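PDB 4UU4: lipopolysaccharide export system protein LptH from Pseudomonas aeruginosa, which binds lipopolysaccharide and is required for its translocation from the inner to the outer membrane, possibly as part of a bridge across the periplasm. Local coordinates for residues Ile109-Phe112 with Arg117-Leu120. Numbering follows the deposited sequence.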
loop_
_atom_site.group_PDB
_atom_site.type_symbol
_atom_site.label_atom_id
_atom_site.label_comp_id
_atom_site.label_asym_id
_atom_site.label_seq_id
_atom_site.Cartn_x
_atom_site.Cartn_y
_atom_site.Cartn_z
ATOM N N ILE A 109 -3.350 -4.078 1.898
ATOM C CA ILE A 109 -2.846 -2.718 1.706
ATOM C C ILE A 109 -3.803 -1.907 0.843
ATOM O O ILE A 109 -4.188 -2.345 -0.226
ATOM C CB ILE A 109 -1.452 -2.707 1.045
ATOM C CG1 ILE A 109 -0.409 -3.378 1.942
ATOM C CG2 ILE A 109 -1.019 -1.280 0.731
ATOM C CD1 ILE A 109 0.981 -3.399 1.331
ATOM N N GLN A 110 -4.195 -0.726 1.301
ATOM C CA GLN A 110 -5.017 0.145 0.470
ATOM C C GLN A 110 -4.245 1.399 0.106
ATOM O O GLN A 110 -3.719 2.084 0.979
ATOM C CB GLN A 110 -6.295 0.532 1.200
ATOM C CG GLN A 110 -7.091 -0.642 1.703
ATOM C CD GLN A 110 -8.225 -0.212 2.604
ATOM O OE1 GLN A 110 -8.020 0.069 3.785
ATOM N NE2 GLN A 110 -9.432 -0.157 2.053
ATOM N N TYR A 111 -4.174 1.698 -1.185
ATOM C CA TYR A 111 -3.514 2.907 -1.650
ATOM C C TYR A 111 -4.563 3.907 -2.115
ATOM O O TYR A 111 -5.036 3.855 -3.254
ATOM C CB TYR A 111 -2.495 2.590 -2.754
ATOM C CG TYR A 111 -1.829 3.808 -3.365
ATOM C CD1 TYR A 111 -1.475 4.904 -2.584
ATOM C CD2 TYR A 111 -1.545 3.857 -4.723
ATOM C CE1 TYR A 111 -0.870 6.014 -3.143
ATOM C CE2 TYR A 111 -0.938 4.958 -5.287
ATOM C CZ TYR A 111 -0.601 6.033 -4.496
ATOM O OH TYR A 111 0.002 7.127 -5.072
ATOM N N PHE A 112 -4.936 4.800 -1.205
ATOM C CA PHE A 112 -5.909 5.845 -1.482
ATOM C C PHE A 112 -5.238 6.970 -2.269
ATOM O O PHE A 112 -4.830 7.981 -1.705
ATOM C CB PHE A 112 -6.502 6.381 -0.173
ATOM C CG PHE A 112 -7.414 5.403 0.526
ATOM C CD1 PHE A 112 -8.763 5.343 0.210
ATOM C CD2 PHE A 112 -6.923 4.547 1.499
ATOM C CE1 PHE A 112 -9.605 4.447 0.851
ATOM C CE2 PHE A 112 -7.760 3.649 2.141
ATOM C CZ PHE A 112 -9.099 3.599 1.817
ATOM N N ARG A 117 -2.726 8.368 0.689
ATOM C CA ARG A 117 -2.746 7.581 1.917
ATOM C C ARG A 117 -2.637 6.087 1.657
ATOM O O ARG A 117 -3.375 5.524 0.852
ATOM C CB ARG A 117 -4.008 7.881 2.729
ATOM C CG ARG A 117 -3.725 8.513 4.081
ATOM C CD ARG A 117 -4.910 9.317 4.583
ATOM N NE ARG A 117 -4.486 10.445 5.411
ATOM C CZ ARG A 117 -4.077 11.613 4.925
ATOM N NH1 ARG A 117 -4.029 11.805 3.614
ATOM N NH2 ARG A 117 -3.711 12.590 5.745
ATOM N N VAL A 118 -1.706 5.444 2.349
ATOM C CA VAL A 118 -1.527 4.005 2.228
ATOM C C VAL A 118 -1.752 3.326 3.573
ATOM O O VAL A 118 -0.936 3.459 4.482
ATOM C CB VAL A 118 -0.115 3.651 1.728
ATOM C CG1 VAL A 118 -0.032 2.176 1.404
ATOM C CG2 VAL A 118 0.240 4.482 0.508
ATOM N N VAL A 119 -2.855 2.593 3.702
ATOM C CA VAL A 119 -3.142 1.906 4.958
ATOM C C VAL A 119 -2.852 0.405 4.902
ATOM O O VAL A 119 -3.386 -0.326 4.070
ATOM C CB VAL A 119 -4.572 2.189 5.474
ATOM C CG1 VAL A 119 -5.577 2.074 4.350
ATOM C CG2 VAL A 119 -4.925 1.255 6.621
ATOM N N LEU A 120 -1.973 -0.026 5.800
ATOM C CA LEU A 120 -1.562 -1.414 5.925
ATOM C C LEU A 120 -2.280 -2.035 7.115
ATOM O O LEU A 120 -2.210 -1.515 8.224
ATOM C CB LEU A 120 -0.049 -1.488 6.141
ATOM C CG LEU A 120 0.794 -0.637 5.185
ATOM C CD1 LEU A 120 1.681 0.332 5.948
ATOM C CD2 LEU A 120 1.633 -1.513 4.280
#
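Q110 and V119 face each other as a hydrogen-bonded pair at the heart of a β hairpin, one of the antiparallel elements of the LptA-type β-jellyroll. The hairpin illustrates how a strand divides its side chains between the two faces of a sheet: I109, Y111, V118 and L120 turn to one, Q110, F112, R117 and V119 to the other. Q110 N donates to V119 O at 2.9 Å, almost straight at 166°, while V119 N returns a more bent bond to Q110 O. F112 and R117 form the second such pair: F112 N approaches R117 O nearly along the C=O axis at 2.7 Å, whereas R117 N, above the carbonyl plane, reaches F112 O at 3.2 Å.

The first face is tightly packed. I109 CD1 meets L120 CD2 at 3.6 Å, the two side chains lying side by side, and I109 CG2, anti to the backbone N, meets V118 CG1 at 3.7 Å. Y111 crosses V118, with Y111 CD1 3.6 Å from V118 CG2. L64, A89 and Y91 of the facing sheet pack against I109, with L64 also touching Y111 and Y91 touching V118, placing this layer in the hydrophobic interior.

The other side is looser and partly open to solvent. R117 leads its guanidinium away from F112 toward D141, a long, weak ion pair. V119 is nevertheless buried: the extended Q110 chain lies alongside it, F112 also packs against it and K137 touches it from strand 137-141. Its chi1 of 45° brings V119 CG1 to the F112 ring edge, near the ring plane, 3.5 Å from F112 CE2.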